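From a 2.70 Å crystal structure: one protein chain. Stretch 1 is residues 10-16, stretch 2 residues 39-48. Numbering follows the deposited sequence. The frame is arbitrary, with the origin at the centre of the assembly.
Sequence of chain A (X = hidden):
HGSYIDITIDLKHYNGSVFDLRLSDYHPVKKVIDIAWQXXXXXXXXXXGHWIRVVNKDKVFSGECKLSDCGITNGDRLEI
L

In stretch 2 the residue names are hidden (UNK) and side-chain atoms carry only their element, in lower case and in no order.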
# COMPACT_ATOMS: atom_id res chain seq x y z
N ASP A 10 -1.60 -4.89 4.02
CA ASP A 10 -2.57 -5.91 4.39
C ASP A 10 -3.41 -6.39 3.19
O ASP A 10 -4.20 -5.65 2.64
CB ASP A 10 -3.48 -5.34 5.48
CG ASP A 10 -4.41 -6.38 6.09
OD1 ASP A 10 -4.91 -6.13 7.20
OD2 ASP A 10 -4.64 -7.45 5.46
N LEU A 11 -3.20 -7.65 2.80
CA LEU A 11 -3.94 -8.24 1.69
C LEU A 11 -5.18 -8.97 2.20
O LEU A 11 -5.51 -10.07 1.74
CB LEU A 11 -3.04 -9.21 0.93
CG LEU A 11 -1.82 -8.57 0.25
CD1 LEU A 11 -0.90 -9.65 -0.26
CD2 LEU A 11 -2.28 -7.68 -0.88
N LYS A 12 -5.87 -8.34 3.14
CA LYS A 12 -7.09 -8.90 3.72
C LYS A 12 -8.07 -9.36 2.63
O LYS A 12 -8.58 -10.47 2.68
CB LYS A 12 -7.75 -7.84 4.61
CG LYS A 12 -9.04 -8.27 5.28
CD LYS A 12 -9.73 -7.09 5.99
CE LYS A 12 -8.90 -6.50 7.16
NZ LYS A 12 -8.71 -7.44 8.32
N HIS A 13 -8.29 -8.49 1.64
CA HIS A 13 -9.22 -8.75 0.53
C HIS A 13 -8.67 -9.68 -0.54
O HIS A 13 -9.17 -9.70 -1.67
CB HIS A 13 -9.64 -7.43 -0.12
CG HIS A 13 -10.31 -6.48 0.81
ND1 HIS A 13 -10.43 -5.13 0.54
CD2 HIS A 13 -10.87 -6.67 2.03
CE1 HIS A 13 -11.03 -4.53 1.56
NE2 HIS A 13 -11.30 -5.44 2.47
N TYR A 14 -7.62 -10.43 -0.22
CA TYR A 14 -7.06 -11.35 -1.19
C TYR A 14 -6.65 -12.64 -0.49
O TYR A 14 -7.50 -13.27 0.15
CB TYR A 14 -5.88 -10.69 -1.91
CG TYR A 14 -6.29 -9.48 -2.73
CD1 TYR A 14 -6.54 -8.25 -2.12
CD2 TYR A 14 -6.49 -9.59 -4.09
CE1 TYR A 14 -6.98 -7.15 -2.87
CE2 TYR A 14 -6.93 -8.49 -4.85
CZ TYR A 14 -7.18 -7.28 -4.23
OH TYR A 14 -7.64 -6.22 -4.97
N ASN A 15 -5.39 -13.05 -0.57
CA ASN A 15 -5.01 -14.29 0.11
C ASN A 15 -4.94 -14.08 1.63
O ASN A 15 -4.71 -15.03 2.38
CB ASN A 15 -3.66 -14.81 -0.40
CG ASN A 15 -2.52 -13.88 -0.09
OD1 ASN A 15 -2.65 -12.97 0.74
ND2 ASN A 15 -1.38 -14.10 -0.75
N GLY A 16 -5.12 -12.84 2.06
CA GLY A 16 -5.12 -12.50 3.48
C GLY A 16 -3.80 -12.35 4.21
O GLY A 16 -3.78 -12.26 5.44
N UNK A 39 6.18 -9.86 -4.16
CA UNK A 39 6.52 -10.51 -2.90
C UNK A 39 5.64 -11.68 -2.42
O UNK A 39 6.16 -12.68 -1.94
c UNK A 39 6.60 -9.46 -1.79
N UNK A 40 4.32 -11.55 -2.54
CA UNK A 40 3.42 -12.60 -2.06
C UNK A 40 2.86 -13.53 -3.13
O UNK A 40 2.95 -13.25 -4.33
n UNK A 40 2.96 -11.00 2.12
c UNK A 40 3.37 -11.65 1.04
c UNK A 40 2.27 -12.35 0.22
c UNK A 40 2.27 -11.98 -1.27
o UNK A 40 4.55 -11.70 0.70
N UNK A 41 2.28 -14.63 -2.67
CA UNK A 41 1.70 -15.65 -3.55
C UNK A 41 0.25 -15.31 -3.81
O UNK A 41 -0.66 -16.09 -3.50
c UNK A 41 1.77 -17.02 -2.88
o UNK A 41 3.10 -17.32 -2.47
N UNK A 42 0.03 -14.15 -4.41
CA UNK A 42 -1.32 -13.70 -4.68
C UNK A 42 -1.87 -14.14 -6.03
O UNK A 42 -1.74 -13.46 -7.05
c UNK A 42 -2.72 -11.66 -4.92
c UNK A 42 -0.27 -11.57 -5.35
c UNK A 42 -1.37 -12.19 -4.53
N UNK A 43 -2.50 -15.31 -6.02
CA UNK A 43 -3.11 -15.87 -7.21
C UNK A 43 -4.47 -15.19 -7.33
O UNK A 43 -5.49 -15.80 -7.02
c UNK A 43 -3.30 -17.39 -7.02
o UNK A 43 -3.91 -18.00 -8.15
N UNK A 44 -4.49 -13.92 -7.75
CA UNK A 44 -5.77 -13.22 -7.84
C UNK A 44 -6.25 -12.75 -9.21
O UNK A 44 -7.10 -13.41 -9.80
c UNK A 44 -5.80 -12.07 -6.84
s UNK A 44 -6.23 -14.01 -4.73
c UNK A 44 -4.72 -14.90 -4.06
c UNK A 44 -5.51 -12.47 -5.38
N UNK A 45 -5.74 -11.62 -9.75
CA UNK A 45 -4.76 -10.58 -9.42
C UNK A 45 -5.37 -9.39 -8.65
O UNK A 45 -6.40 -9.53 -8.00
c UNK A 45 -4.27 -10.18 -10.79
c UNK A 45 -5.55 -10.11 -11.53
c UNK A 45 -6.22 -11.41 -11.13
N UNK A 46 -4.75 -8.19 -8.73
CA UNK A 46 -5.31 -7.05 -8.01
C UNK A 46 -6.50 -6.44 -8.72
O UNK A 46 -6.68 -6.63 -9.92
c UNK A 46 -3.47 -7.81 -9.35
c UNK A 46 -3.50 -6.30 -9.25
c UNK A 46 -4.14 -6.09 -7.94
N UNK A 47 -7.30 -5.69 -7.98
CA UNK A 47 -8.49 -5.06 -8.52
C UNK A 47 -8.16 -3.71 -9.14
O UNK A 47 -7.37 -2.94 -8.60
n UNK A 47 -11.58 -5.65 -5.89
c UNK A 47 -9.53 -4.89 -7.43
n UNK A 47 -13.33 -5.26 -4.45
c UNK A 47 -12.26 -5.97 -4.80
c UNK A 47 -10.91 -4.51 -7.93
n UNK A 47 -11.87 -6.99 -4.05
c UNK A 47 -11.90 -4.55 -6.79
N UNK A 48 -8.79 -3.44 -10.27
CA UNK A 48 -8.60 -2.20 -10.99
C UNK A 48 -8.91 -1.02 -10.07
O UNK A 48 -9.57 -1.18 -9.05
o UNK A 48 -11.13 1.03 -12.99
c UNK A 48 -9.65 -0.84 -12.92
c UNK A 48 -10.97 -0.15 -12.59
c UNK A 48 -9.52 -2.19 -12.22
o UNK A 48 -11.84 -0.78 -11.95

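Position 39 carries a single side-chain carbon, which makes no contact with stretch 1; one carbon and nothing further makes it Ala39, the last helical residue here.

Position 40, the first to leave helical phi/psi, has three carbons in a row, the third bearing one oxygen and one nitrogen. Its CB approaches Leu11 CD1 at 4.1 Å, and the second carbon lies near the Asn15 amide, so the aliphatic stem makes these contacts. A carboxamide on a two-carbon stem identifies Gln40, whose CG is 4.2 Å from Asn15 ND2.

Position 41 shows one carbon followed by one oxygen. Its CA-to-CB bond points sideways, and the backbone does the work, its carbonyl oxygen facing the Asn15 amide. This is Ser41: Asn15 ND2 donates a weak hydrogen bond to Ser41 O over 3.5 Å.

At position 42 one carbon carries two more, and one of these branches lies loosely against the Tyr14 ring. The beta-branched pattern is that of Val42, with CG2 4.4 Å from Tyr14 CD2.

Position 43 again has one carbon and one oxygen and no contact with stretch 1; it is Ser43.

Position 44 has an unbranched chain of two carbons, a sulfur and a terminal carbon. The second carbon meets the edge of the Tyr14 ring, while the terminal one reaches Asn15. The sulfur identifies Met44, with CG 3.3 Å from Tyr14 CD2 and CE 3.8 Å from Asn15 CB.

Position 45 has three carbons closing a ring onto the backbone nitrogen, and the peptide bond before it is cis. Its CA-to-CB bond points away, but its carbonyl O comes within 3.4 Å of Tyr14 CE2, near the ring plane. It is Pro45.

Position 46 has the same three carbons closing a ring onto the backbone nitrogen; its CA lies 3.8 Å from Tyr14 CE2. It is Pro46.

Position 47 runs through three carbons to a nitrogen, then to a carbon bearing two more nitrogens. Its CB is 3.4 Å from Tyr14 OH, and its backbone N donates a hydrogen bond of 3.1 Å to Tyr14 OH. The guanidinium marks Arg47.

Position 48 ends in a carbon with two oxygens, after two preceding carbons; its CA-to-CB bond points away and it makes no contact. It is Glu48.

The contact centres on Tyr14, the last residue of the type I turn that begins at Leu11, which has the largest covered area. Its ring packs against Val42 and Met44, and its hydroxyl reaches the backbone of Arg47. Asn15 adds the weak bond to Ser41, while Leu11 meets Gln40. Both hydrogen bonds involve backbone atoms of stretch 2, with apolar packing beside them.

Stretch 2 39-48: AQSVSMPPRE
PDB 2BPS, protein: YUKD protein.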